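Local coordinates for putative secreted cellulose binding protein (Streptomyces coelicolor, PDB 4OY7) that cleaves glycosidic bonds of cellulose oxidatively with a copper ion, this chain being the lytic polysaccharide monooxygenase domain of a longer protein, at residues Tyr117-Gly122 against Ser127-Asp132; Met5-Arg10 against Ala170-Gln175; Tyr62-Thr67 against Gly72-Tyr77. One frame throughout, in Å; residues are numbered along the deposited sequence. Where two conformers were deposited one is given.

From the N terminus, M5-R10 leaves the short strand 4-6 and runs into the first turn of helix 10-18; its partner A170-Q175 comes 160 residues later, so contact 2 closes a loop that encloses the other two. Contact 3 (Y62-T67 with G72-Y77) closes first inside it, a tight surface loop between strands 51-52 and 92-94. Contact 1 (Y117-G122 with S127-D132) follows in series, within the connection between strands 112-119 and 134-141. No two loops cross. Contacts 1 and 2 meet through paired strands 112-119 and 168-178, where F173 O lies 2.8 Å from Y117 N. Contacts 1 and 3 meet at W131 NE1 and V63 O; contacts 2 and 3 do not touch.

Contact 1 (Tyr117-Gly122 against Ser127-Asp132); sequences YLTKPG and SELGWD
L129 meets T119 through methyl groups: L129 CD1 lies 3.6 Å from T119 CG2, and the two side chains cross at about a right angle. The leucine's CG is anti to its backbone N, and the CD1 end of the branch comes nearer the strand than its root. T119 turns its methyl to L129 while its hydroxyl OG1 faces the neighbouring strand and bonds the backbone N of L171; the residue thus has an apolar side for the loop and a polar side for the sheet. L129 packs in addition on L171 of strand 168-178 and C188 of strand 184-193.

The chain here is a β-hairpin-like connection: strand 112-119 ends at T119, and the loop folds back over its end before antiparallel strand 134-141 begins, within the E-set (immunoglobulin-like) β-sandwich core of the LPMO domain. The touching parts of the two segments run 83° apart, so the loop passes across the strand end instead of pairing with it.

W131, at the start of a 3-10 segment, directs the edge of its six-membered ring at the face of Y117. The planes stand at 78° with centroids 6.0 Å apart, an edge-to-face pair. Its nearest atoms are W131 CZ3 and Y117 CZ, at 4.2 Å. At the other end of the indole, NE1 is bonded to V63 O, and F173 joins both rings to make an aromatic cluster.

D132 takes part through its backbone. The extended chain of K120 brings NZ to 2.8 Å from D132 O, with a C=O...N angle of 136° and the donor above the carbonyl plane. The D132 carboxylate stands farther off, its OD1 6.2 Å from K120 NZ, while a water links that NZ weakly to W131 O.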
ATOM      1  N   TYR A 117      -4.991   4.268   7.329  1.00  5.44           N
ATOM      2  CA  TYR A 117      -5.553   3.339   8.328  1.00  5.62           C
ATOM      3  C   TYR A 117      -4.535   2.363   8.894  1.00  5.62           C
ATOM      4  O   TYR A 117      -3.619   1.930   8.197  1.00  5.45           O
ATOM      5  CB  TYR A 117      -6.700   2.507   7.739  1.00  5.53           C
ATOM      6  CG  TYR A 117      -7.815   3.244   7.026  1.00  5.65           C
ATOM      7  CD1 TYR A 117      -7.637   3.766   5.752  1.00  5.66           C
ATOM      8  CD2 TYR A 117      -9.059   3.336   7.593  1.00  6.00           C
ATOM      9  CE1 TYR A 117      -8.687   4.401   5.083  1.00  5.79           C
ATOM     10  CE2 TYR A 117     -10.118   3.962   6.949  1.00  6.16           C
ATOM     11  CZ  TYR A 117      -9.933   4.479   5.675  1.00  6.09           C
ATOM     12  OH  TYR A 117     -11.015   5.121   5.070  1.00  6.67           O
ATOM     13  N   LEU A 118      -4.732   1.956  10.142  1.00  6.06           N
ATOM     14  CA  LEU A 118      -3.827   0.968  10.770  1.00  6.30           C
ATOM     15  C   LEU A 118      -4.649  -0.171  11.342  1.00  6.61           C
ATOM     16  O   LEU A 118      -5.681   0.049  11.939  1.00  6.53           O
ATOM     17  CB  LEU A 118      -3.037   1.627  11.880  1.00  6.83           C
ATOM     18  CG  LEU A 118      -2.030   0.794  12.663  1.00  7.16           C
ATOM     19  CD1 LEU A 118      -0.868   0.328  11.782  1.00  7.05           C
ATOM     20  CD2 LEU A 118      -1.530   1.623  13.835  1.00  7.65           C
ATOM     21  N   THR A 119      -4.180  -1.386  11.119  1.00  6.67           N
ATOM     22  CA  THR A 119      -4.811  -2.557  11.676  1.00  7.21           C
ATOM     23  C   THR A 119      -4.804  -2.468  13.191  1.00  7.87           C
ATOM     24  O   THR A 119      -3.852  -2.022  13.817  1.00  7.89           O
ATOM     25  CB  THR A 119      -4.172  -3.872  11.184  1.00  7.17           C
ATOM     26  OG1 THR A 119      -2.758  -3.873  11.460  1.00  7.29           O
ATOM     27  CG2 THR A 119      -4.452  -4.058   9.706  1.00  6.93           C
ATOM     28  N   LYS A 120      -5.911  -2.925  13.751  1.00  8.51           N
ATOM     29  CA  LYS A 120      -6.129  -2.878  15.202  1.00  9.47           C
ATOM     30  C   LYS A 120      -5.194  -3.799  15.960  1.00  9.79           C
ATOM     31  O   LYS A 120      -4.727  -4.820  15.445  1.00  9.69           O
ATOM     32  CB  LYS A 120      -7.567  -3.251  15.512  1.00 10.15           C
ATOM     33  CG  LYS A 120      -8.572  -2.258  14.983  1.00 10.49           C
ATOM     34  CD  LYS A 120      -9.989  -2.710  15.264  1.00 11.44           C
ATOM     35  CE  LYS A 120     -11.006  -1.756  14.658  1.00 11.72           C
ATOM     36  NZ  LYS A 120     -12.412  -2.239  14.764  1.00 12.51           N
ATOM     37  N   PRO A 121      -4.940  -3.462  17.229  1.00 10.29           N
ATOM     38  CA  PRO A 121      -4.153  -4.356  18.047  1.00 10.81           C
ATOM     39  C   PRO A 121      -4.754  -5.763  18.033  1.00 11.22           C
ATOM     40  O   PRO A 121      -5.989  -5.925  18.130  1.00 11.67           O
ATOM     41  CB  PRO A 121      -4.270  -3.748  19.447  1.00 11.42           C
ATOM     42  CG  PRO A 121      -4.635  -2.338  19.219  1.00 11.16           C
ATOM     43  CD  PRO A 121      -5.463  -2.311  17.990  1.00 10.63           C
ATOM     44  N   GLY A 122      -3.887  -6.760  17.940  1.00 11.49           N
ATOM     45  CA  GLY A 122      -4.327  -8.139  17.941  1.00 12.01           C
ATOM     46  C   GLY A 122      -4.495  -8.710  16.553  1.00 11.50           C
ATOM     47  O   GLY A 122      -4.433  -9.929  16.386  1.00 12.33           O
ATOM     48  N   SER A 127      -4.464 -13.475   9.174  1.00 10.55           N
ATOM     49  CA  SER A 127      -5.901 -13.270   9.089  1.00 10.59           C
ATOM     50  C   SER A 127      -6.300 -12.386   7.921  1.00  9.96           C
ATOM     51  O   SER A 127      -5.539 -11.528   7.480  1.00  9.43           O
ATOM     52  CB  SER A 127      -6.397 -12.598  10.355  1.00 10.90           C
ATOM     53  OG  SER A 127      -6.107 -13.408  11.467  1.00 11.94           O
ATOM     54  N   GLU A 128      -7.533 -12.573   7.467  1.00 10.12           N
ATOM     55  CA  GLU A 128      -8.114 -11.697   6.453  1.00  9.72           C
ATOM     56  C   GLU A 128      -8.060 -10.234   6.924  1.00  9.12           C
ATOM     57  O   GLU A 128      -8.303  -9.940   8.090  1.00  9.33           O
ATOM     58  CB  GLU A 128      -9.551 -12.127   6.229  1.00 10.42           C
ATOM     59  CG  GLU A 128     -10.272 -11.334   5.174  1.00 10.35           C
ATOM     60  CD  GLU A 128     -11.702 -11.781   4.981  1.00 11.09           C
ATOM     61  OE1 GLU A 128     -12.423 -11.110   4.237  1.00 11.67           O
ATOM     62  OE2 GLU A 128     -12.115 -12.804   5.541  1.00 11.95           O
ATOM     63  N   LEU A 129      -7.748  -9.338   5.998  1.00  8.51           N
ATOM     64  CA  LEU A 129      -7.828  -7.889   6.217  1.00  8.04           C
ATOM     65  C   LEU A 129      -9.210  -7.385   5.822  1.00  7.99           C
ATOM     66  O   LEU A 129      -9.563  -7.324   4.638  1.00  7.70           O
ATOM     67  CB  LEU A 129      -6.752  -7.160   5.420  1.00  7.65           C
ATOM     68  CG  LEU A 129      -6.782  -5.646   5.552  1.00  7.40           C
ATOM     69  CD1 LEU A 129      -6.362  -5.302   6.975  1.00  7.57           C
ATOM     70  CD2 LEU A 129      -5.861  -5.002   4.534  1.00  7.06           C
ATOM     71  N   GLY A 130     -10.024  -7.062   6.819  1.00  8.15           N
ATOM     72  CA  GLY A 130     -11.327  -6.459   6.572  1.00  8.25           C
ATOM     73  C   GLY A 130     -11.347  -5.009   7.050  1.00  7.96           C
ATOM     74  O   GLY A 130     -10.505  -4.577   7.835  1.00  7.68           O
ATOM     75  N   TRP A 131     -12.353  -4.275   6.594  1.00  8.02           N
ATOM     76  CA  TRP A 131     -12.606  -2.923   7.093  1.00  7.93           C
ATOM     77  C   TRP A 131     -12.733  -2.872   8.627  1.00  8.73           C
ATOM     78  O   TRP A 131     -12.261  -1.933   9.248  1.00  8.35           O
ATOM     79  CB  TRP A 131     -13.851  -2.311   6.406  1.00  7.86           C
ATOM     80  CG  TRP A 131     -13.647  -2.058   4.945  1.00  7.39           C
ATOM     81  CD1 TRP A 131     -14.041  -2.855   3.910  1.00  7.51           C
ATOM     82  CD2 TRP A 131     -12.908  -0.977   4.356  1.00  6.93           C
ATOM     83  NE1 TRP A 131     -13.639  -2.315   2.721  1.00  7.24           N
ATOM     84  CE2 TRP A 131     -12.959  -1.150   2.959  1.00  6.88           C
ATOM     85  CE3 TRP A 131     -12.278   0.162   4.866  1.00  6.70           C
ATOM     86  CZ2 TRP A 131     -12.348  -0.258   2.077  1.00  6.73           C
ATOM     87  CZ3 TRP A 131     -11.669   1.042   3.989  1.00  6.65           C
ATOM     88  CH2 TRP A 131     -11.714   0.830   2.618  1.00  6.57           C
ATOM     89  N   ASP A 132     -13.343  -3.872   9.254  1.00  9.92           N
ATOM     90  CA  ASP A 132     -13.474  -3.828  10.726  1.00 11.46           C
ATOM     91  C   ASP A 132     -12.190  -4.172  11.474  1.00 10.87           C
ATOM     92  O   ASP A 132     -12.164  -4.183  12.702  1.00 11.09           O
ATOM     93  CB  ASP A 132     -14.654  -4.672  11.225  1.00 13.82           C
ATOM     94  CG  ASP A 132     -14.412  -6.154  11.163  1.00 16.21           C
ATOM     95  OD1 ASP A 132     -13.462  -6.606  10.496  1.00 19.17           O
ATOM     96  OD2 ASP A 132     -15.215  -6.916  11.789  1.00 20.54           O
TER
HETATM   97  O   HOH W   1     -13.153  -0.281  12.196  1.00 18.93           O

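Contact 2 (Met5-Arg10 against Ala170-Gln175); sequences MMPGSR and ALIFMQ
I172 CD1 meets the CG corner of the P7 ring, 3.8 Å away, the two side chains crossing at about a right angle. The isoleucine's CG1 is anti to its carbonyl carbon (chi1 -68°), and from there CD1 extends to the proline ring. The peptide before P7 is cis, part of the bend by which the chain leaves strand 4-6. In the second touch, L171 CD1 sits over one face of the R10 guanidinium, 3.7 Å from NH2, an apolar methyl against the flat of a charged group.

The next shell fixes that guanidinium. R10 NE forms a salt bridge with D190, NH1 bonds Y82 O, and W89 makes a cation-pi contact, so the buried charge has a carboxylate, a carbonyl and an aromatic ring as partners. S9 is the N-cap residue of helix 10-18.

Strand 4-6 pairs with 99-105 through a classic β bulge, in which M5 and M6 stand opposite the single residue E103. The contact packs the turn that leaves this outermost strand, and the first residue of helix 10-18, on strand 168-178 of the other sheet, itself paired with strands 112-119 and 184-193.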
ATOM      1  N   MET A   5       5.291   4.339  -0.871  1.00  7.99           N
ATOM      2  CA  MET A   5       6.693   3.956  -1.009  1.00  8.73           C
ATOM      3  C   MET A   5       7.446   3.822   0.321  1.00  9.25           C
ATOM      4  O   MET A   5       8.417   3.067   0.421  1.00  9.37           O
ATOM      5  CB  MET A   5       7.424   4.963  -1.912  1.00  9.48           C
ATOM      6  CG  MET A   5       6.853   5.046  -3.325  1.00  9.74           C
ATOM      7  SD  MET A   5       7.485   6.474  -4.233  1.00 10.88           S
ATOM      8  CE  MET A   5       9.159   5.891  -4.364  1.00 11.76           C
ATOM      9  N   MET A   6       7.000   4.544   1.349  1.00  9.88           N
ATOM     10  CA  MET A   6       7.628   4.524   2.670  1.00 11.04           C
ATOM     11  C   MET A   6       6.534   4.828   3.695  1.00 10.18           C
ATOM     12  O   MET A   6       5.981   5.932   3.649  1.00 10.12           O
ATOM     13  CB  MET A   6       8.697   5.625   2.778  1.00 13.23           C
ATOM     14  CG  MET A   6      10.021   5.311   2.100  1.00 15.53           C
ATOM     15  SD  MET A   6      11.451   6.228   2.751  1.00 21.32           S
ATOM     16  CE  MET A   6      11.464   5.656   4.438  1.00 19.33           C
ATOM     17  N   PRO A   7       6.109   3.830   4.533  1.00  9.46           N
ATOM     18  CA  PRO A   7       6.403   2.374   4.462  1.00  8.91           C
ATOM     19  C   PRO A   7       5.791   1.779   3.203  1.00  8.06           C
ATOM     20  O   PRO A   7       4.602   1.983   2.914  1.00  7.56           O
ATOM     21  CB  PRO A   7       5.695   1.806   5.701  1.00  8.94           C
ATOM     22  CG  PRO A   7       4.584   2.748   5.947  1.00  9.12           C
ATOM     23  CD  PRO A   7       5.139   4.115   5.605  1.00  9.37           C
ATOM     24  N   GLY A   8       6.621   1.060   2.462  1.00  7.81           N
ATOM     25  CA  GLY A   8       6.299   0.681   1.111  1.00  7.49           C
ATOM     26  C   GLY A   8       5.191  -0.321   1.061  1.00  6.87           C
ATOM     27  O   GLY A   8       5.071  -1.172   1.931  1.00  6.66           O
ATOM     28  N   SER A   9       4.382  -0.221   0.016  0.50  6.67           N
ATOM     29  CA  SER A   9       3.267  -1.114  -0.203  0.50  6.36           C
ATOM     30  C   SER A   9       3.781  -2.472  -0.697  0.50  6.44           C
ATOM     31  O   SER A   9       4.966  -2.616  -1.030  0.50  6.77           O
ATOM     32  CB  SER A   9       2.328  -0.496  -1.233  0.50  6.34           C
ATOM     33  OG  SER A   9       2.868  -0.636  -2.533  0.50  6.72           O
ATOM     34  N   ARG A  10       2.902  -3.473  -0.717  1.00  6.20           N
ATOM     35  CA  ARG A  10       3.317  -4.826  -1.154  1.00  6.33           C
ATOM     36  C   ARG A  10       3.863  -4.838  -2.574  1.00  6.57           C
ATOM     37  O   ARG A  10       4.924  -5.430  -2.840  1.00  6.79           O
ATOM     38  CB  ARG A  10       2.160  -5.806  -1.033  1.00  6.18           C
ATOM     39  CG  ARG A  10       1.816  -6.126   0.407  1.00  6.02           C
ATOM     40  CD  ARG A  10       0.651  -7.088   0.575  1.00  6.13           C
ATOM     41  NE  ARG A  10       0.591  -7.460   1.983  1.00  6.18           N
ATOM     42  CZ  ARG A  10      -0.353  -8.187   2.549  1.00  6.48           C
ATOM     43  NH1 ARG A  10      -1.369  -8.643   1.821  1.00  6.61           N
ATOM     44  NH2 ARG A  10      -0.285  -8.449   3.853  1.00  6.62           N
ATOM     45  N   ALA A 170       1.635  -5.517  11.796  1.00  7.07           N
ATOM     46  CA  ALA A 170       0.436  -4.728  11.524  1.00  6.69           C
ATOM     47  C   ALA A 170       0.453  -4.420  10.029  1.00  6.35           C
ATOM     48  O   ALA A 170       1.372  -4.798   9.329  1.00  6.34           O
ATOM     49  CB  ALA A 170       0.447  -3.454  12.367  1.00  6.82           C
ATOM     50  N   LEU A 171      -0.549  -3.711   9.545  1.00  6.14           N
ATOM     51  CA  LEU A 171      -0.547  -3.266   8.158  1.00  5.97           C
ATOM     52  C   LEU A 171      -1.115  -1.845   8.108  1.00  5.82           C
ATOM     53  O   LEU A 171      -2.050  -1.501   8.842  1.00  6.00           O
ATOM     54  CB  LEU A 171      -1.361  -4.238   7.339  1.00  6.04           C
ATOM     55  CG  LEU A 171      -1.576  -3.977   5.861  1.00  5.75           C
ATOM     56  CD1 LEU A 171      -1.855  -5.349   5.245  1.00  5.92           C
ATOM     57  CD2 LEU A 171      -2.731  -3.012   5.637  1.00  5.64           C
ATOM     58  N   ILE A 172      -0.529  -1.006   7.270  1.00  5.75           N
ATOM     59  CA  ILE A 172      -1.067   0.332   7.007  1.00  5.78           C
ATOM     60  C   ILE A 172      -1.716   0.302   5.634  1.00  5.45           C
ATOM     61  O   ILE A 172      -1.053   0.042   4.632  1.00  5.51           O
ATOM     62  CB  ILE A 172       0.034   1.419   7.064  1.00  6.09           C
ATOM     63  CG1 ILE A 172       0.540   1.579   8.507  1.00  6.52           C
ATOM     64  CG2 ILE A 172      -0.470   2.762   6.564  1.00  6.15           C
ATOM     65  CD1 ILE A 172       1.850   2.317   8.621  1.00  7.02           C
ATOM     66  N   PHE A 173      -3.010   0.596   5.613  1.00  5.36           N
ATOM     67  CA  PHE A 173      -3.796   0.659   4.376  1.00  5.24           C
ATOM     68  C   PHE A 173      -4.090   2.109   4.064  1.00  5.31           C
ATOM     69  O   PHE A 173      -4.461   2.886   4.973  1.00  5.70           O
ATOM     70  CB  PHE A 173      -5.135  -0.065   4.538  1.00  5.11           C
ATOM     71  CG  PHE A 173      -6.120   0.268   3.470  1.00  5.04           C
ATOM     72  CD1 PHE A 173      -5.931  -0.178   2.156  1.00  4.96           C
ATOM     73  CD2 PHE A 173      -7.236   1.030   3.756  1.00  5.18           C
ATOM     74  CE1 PHE A 173      -6.850   0.134   1.174  1.00  4.95           C
ATOM     75  CE2 PHE A 173      -8.144   1.361   2.757  1.00  5.08           C
ATOM     76  CZ  PHE A 173      -7.924   0.945   1.460  1.00  5.00           C
ATOM     77  N   MET A 174      -3.875   2.499   2.807  1.00  5.42           N
ATOM     78  CA  MET A 174      -4.193   3.854   2.368  1.00  5.72           C
ATOM     79  C   MET A 174      -5.099   3.828   1.170  1.00  5.72           C
ATOM     80  O   MET A 174      -4.940   2.972   0.265  1.00  5.74           O
ATOM     81  CB  MET A 174      -2.946   4.657   2.032  1.00  6.10           C
ATOM     82  CG  MET A 174      -1.838   4.539   3.042  1.00  6.35           C
ATOM     83  SD  MET A 174      -0.513   5.713   2.681  1.00  7.13           S
ATOM     84  CE  MET A 174       0.755   5.028   3.729  1.00  7.21           C
ATOM     85  N   GLN A 175      -6.067   4.724   1.192  1.00  5.65           N
ATOM     86  CA  GLN A 175      -6.957   4.947   0.054  1.00  5.76           C
ATOM     87  C   GLN A 175      -6.739   6.374  -0.405  1.00  5.92           C
ATOM     88  O   GLN A 175      -6.885   7.339   0.358  1.00  6.38           O
ATOM     89  CB  GLN A 175      -8.418   4.682   0.401  1.00  5.69           C
ATOM     90  CG  GLN A 175      -9.307   4.567  -0.820  1.00  5.86           C
ATOM     91  CD  GLN A 175     -10.724   4.148  -0.470  1.00  5.92           C
ATOM     92  OE1 GLN A 175     -10.965   3.562   0.593  1.00  6.05           O
ATOM     93  NE2 GLN A 175     -11.673   4.416  -1.379  1.00  6.20           N
TER

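Contact 3 (Tyr62-Thr67 against Gly72-Tyr77); sequences YVPDGT and GDRSPY
The R74 guanidinium lies flat over one face of the Y62 ring, their planes 9° and their centres 4.2 Å apart. The stack is also an off-centre cation-pi contact, R74 CZ standing 33° from the ring normal. Of the guanidinium atoms NH1 comes nearest the ring, 3.4 Å from Y62 CZ. The extended run from CG to NE carries the group across.

Hydrogen bonds hold it in that plane. R74 NH1 donates to Y62 O at 3.1 Å and 160°, with the oxygen at the guanidinium edge, while a water at the same edge accepts from R74 NH2 and donates to Y62 O. G72 N donates to T67 O over 2.9 Å. P64 O receives both T67 N and T67 OG1, on the same face of its plane, within the type II turn P64-T67. Replacing Y62 by an alanine would spare the bond to the backbone O but would probably strip the R74 guanidinium of its aromatic face and leave D52 without its phenol partner.

Van der Waals contacts complete the closure: T67 OG1 lies 3.2 Å from G72 CA, and V63 CG1 packs near G72 N. G72 has positive phi, and a side chain there would be crowded by R74 NH1.

The loop sits at the surface between strands 51-52 and 92-94, with the R74 side chain about 10 Å from that of E183, a copper-binding residue of this protein. Y62 OH bonds D52 in the first of these strands, while D65 OD1 bonds W131 N in the loop before strand 134-141.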
ATOM      1  N   TYR A  62     -18.670  -1.628  -0.256  1.00  9.55           N
ATOM      2  CA  TYR A  62     -18.343  -1.575  -1.687  1.00  9.08           C
ATOM      3  C   TYR A  62     -17.056  -2.370  -2.057  1.00  8.56           C
ATOM      4  O   TYR A  62     -17.080  -3.137  -3.012  1.00  9.04           O
ATOM      5  CB  TYR A  62     -18.226  -0.110  -2.145  1.00  8.73           C
ATOM      6  CG  TYR A  62     -17.708  -0.016  -3.543  1.00  8.48           C
ATOM      7  CD1 TYR A  62     -18.484  -0.447  -4.612  1.00  8.91           C
ATOM      8  CD2 TYR A  62     -16.418   0.432  -3.799  1.00  8.07           C
ATOM      9  CE1 TYR A  62     -18.006  -0.412  -5.905  1.00  9.00           C
ATOM     10  CE2 TYR A  62     -15.932   0.479  -5.079  1.00  8.09           C
ATOM     11  CZ  TYR A  62     -16.726   0.044  -6.129  1.00  8.57           C
ATOM     12  OH  TYR A  62     -16.262   0.094  -7.417  1.00  9.07           O
ATOM     13  N   VAL A  63     -15.952  -2.128  -1.348  1.00  7.96           N
ATOM     14  CA  VAL A  63     -14.683  -2.905  -1.502  1.00  7.54           C
ATOM     15  C   VAL A  63     -14.803  -4.106  -0.578  1.00  7.75           C
ATOM     16  O   VAL A  63     -14.895  -3.943   0.636  1.00  7.63           O
ATOM     17  CB  VAL A  63     -13.424  -2.028  -1.206  1.00  7.09           C
ATOM     18  CG1 VAL A  63     -12.099  -2.748  -1.442  1.00  6.93           C
ATOM     19  CG2 VAL A  63     -13.463  -0.762  -2.035  1.00  7.07           C
ATOM     20  N   PRO A  64     -14.863  -5.324  -1.139  1.00  7.93           N
ATOM     21  CA  PRO A  64     -15.119  -6.467  -0.259  1.00  8.20           C
ATOM     22  C   PRO A  64     -13.996  -6.729   0.734  1.00  7.95           C
ATOM     23  O   PRO A  64     -12.842  -6.468   0.411  1.00  7.34           O
ATOM     24  CB  PRO A  64     -15.284  -7.641  -1.237  1.00  8.80           C
ATOM     25  CG  PRO A  64     -15.766  -6.988  -2.484  1.00  8.84           C
ATOM     26  CD  PRO A  64     -15.005  -5.696  -2.558  1.00  8.26           C
ATOM     27  N   ASP A  65     -14.343  -7.204   1.938  1.00  8.22           N
ATOM     28  CA  ASP A  65     -13.312  -7.629   2.895  1.00  8.23           C
ATOM     29  C   ASP A  65     -12.378  -8.605   2.199  1.00  7.97           C
ATOM     30  O   ASP A  65     -12.804  -9.395   1.364  1.00  8.16           O
ATOM     31  CB  ASP A  65     -13.883  -8.281   4.157  1.00  9.09           C
ATOM     32  CG  ASP A  65     -14.628  -7.320   5.071  1.00  9.48           C
ATOM     33  OD1 ASP A  65     -14.334  -6.123   5.068  1.00  9.73           O
ATOM     34  OD2 ASP A  65     -15.509  -7.795   5.831  1.00 11.05           O
ATOM     35  N   GLY A  66     -11.089  -8.496   2.503  1.00  7.61           N
ATOM     36  CA  GLY A  66     -10.107  -9.400   1.934  1.00  7.58           C
ATOM     37  C   GLY A  66      -9.629  -9.048   0.547  1.00  7.39           C
ATOM     38  O   GLY A  66      -8.865  -9.810  -0.018  1.00  7.72           O
ATOM     39  N   THR A  67     -10.058  -7.902  -0.001  1.00  7.02           N
ATOM     40  CA  THR A  67      -9.640  -7.478  -1.353  1.00  6.79           C
ATOM     41  C   THR A  67      -9.103  -6.051  -1.400  1.00  6.31           C
ATOM     42  O   THR A  67      -8.842  -5.535  -2.498  1.00  5.91           O
ATOM     43  CB  THR A  67     -10.771  -7.581  -2.374  1.00  7.27           C
ATOM     44  OG1 THR A  67     -11.731  -6.537  -2.158  1.00  7.21           O
ATOM     45  CG2 THR A  67     -11.402  -8.927  -2.300  1.00  7.87           C
ATOM     46  N   GLY A  72     -10.244  -4.148  -4.659  1.00  6.57           N
ATOM     47  CA  GLY A  72     -11.471  -4.924  -4.887  1.00  7.10           C
ATOM     48  C   GLY A  72     -11.445  -5.785  -6.122  1.00  7.65           C
ATOM     49  O   GLY A  72     -12.491  -6.285  -6.579  1.00  8.22           O
ATOM     50  N   ASP A  73     -10.236  -6.046  -6.628  1.00  7.78           N
ATOM     51  CA  ASP A  73     -10.029  -6.764  -7.892  1.00  8.41           C
ATOM     52  C   ASP A  73     -10.710  -6.096  -9.074  1.00  8.80           C
ATOM     53  O   ASP A  73     -11.118  -6.749 -10.035  1.00  9.37           O
ATOM     54  CB  ASP A  73     -10.419  -8.253  -7.746  1.00  9.00           C
ATOM     55  CG  ASP A  73      -9.507  -8.973  -6.783  1.00  9.19           C
ATOM     56  OD1 ASP A  73      -8.255  -8.845  -6.896  1.00  9.01           O
ATOM     57  OD2 ASP A  73     -10.023  -9.637  -5.872  1.00  9.41           O
ATOM     58  N   ARG A  74     -10.788  -4.768  -9.014  1.00  8.77           N
ATOM     59  CA  ARG A  74     -11.419  -3.969 -10.070  1.00  9.34           C
ATOM     60  C   ARG A  74     -10.443  -3.180 -10.944  1.00  9.16           C
ATOM     61  O   ARG A  74     -10.888  -2.412 -11.794  1.00  9.66           O
ATOM     62  CB  ARG A  74     -12.472  -3.044  -9.462  1.00  9.68           C
ATOM     63  CG  ARG A  74     -13.651  -3.780  -8.850  1.00 10.48           C
ATOM     64  CD  ARG A  74     -14.755  -2.793  -8.513  1.00 11.10           C
ATOM     65  NE  ARG A  74     -15.948  -3.457  -7.994  1.00 12.06           N
ATOM     66  CZ  ARG A  74     -16.296  -3.588  -6.704  1.00 12.45           C
ATOM     67  NH1 ARG A  74     -15.561  -3.120  -5.675  1.00 11.62           N
ATOM     68  NH2 ARG A  74     -17.451  -4.205  -6.437  1.00 13.41           N
ATOM     69  N   SER A  75      -9.136  -3.353 -10.758  1.00  8.77           N
ATOM     70  CA  SER A  75      -8.148  -2.591 -11.553  1.00  8.77           C
ATOM     71  C   SER A  75      -8.007  -3.198 -12.941  1.00  9.53           C
ATOM     72  O   SER A  75      -8.547  -4.277 -13.218  1.00  9.86           O
ATOM     73  CB  SER A  75      -6.781  -2.574 -10.850  1.00  8.31           C
ATOM     74  OG  SER A  75      -5.995  -3.668 -11.255  1.00  8.30           O
ATOM     75  N   PRO A  76      -7.255  -2.528 -13.815  1.00  9.99           N
ATOM     76  CA  PRO A  76      -6.960  -3.105 -15.129  1.00 10.71           C
ATOM     77  C   PRO A  76      -6.029  -4.326 -15.117  1.00 11.00           C
ATOM     78  O   PRO A  76      -5.801  -4.902 -16.185  1.00 11.75           O
ATOM     79  CB  PRO A  76      -6.238  -1.961 -15.859  1.00 11.13           C
ATOM     80  CG  PRO A  76      -6.465  -0.733 -15.052  1.00 10.64           C
ATOM     81  CD  PRO A  76      -6.670  -1.193 -13.643  1.00  9.92           C
ATOM     82  N   TYR A  77      -5.464  -4.667 -13.958  1.00 10.76           N
ATOM     83  CA  TYR A  77      -4.452  -5.701 -13.822  1.00 10.89           C
ATOM     84  C   TYR A  77      -4.814  -6.687 -12.721  1.00 10.29           C
ATOM     85  O   TYR A  77      -5.650  -6.401 -11.847  1.00  9.97           O
ATOM     86  CB  TYR A  77      -3.082  -5.072 -13.505  1.00 10.98           C
ATOM     87  CG  TYR A  77      -2.690  -4.019 -14.493  1.00 11.83           C
ATOM     88  CD1 TYR A  77      -2.425  -4.369 -15.823  1.00 13.01           C
ATOM     89  CD2 TYR A  77      -2.625  -2.686 -14.139  1.00 12.02           C
ATOM     90  CE1 TYR A  77      -2.092  -3.411 -16.755  1.00 13.88           C
ATOM     91  CE2 TYR A  77      -2.327  -1.702 -15.077  1.00 12.92           C
ATOM     92  CZ  TYR A  77      -2.044  -2.092 -16.380  1.00 13.76           C
ATOM     93  OH  TYR A  77      -1.721  -1.152 -17.319  1.00 15.87           O
TER
HETATM   94  O   HOH W   2     -19.073  -5.060  -3.929  1.00 29.01           O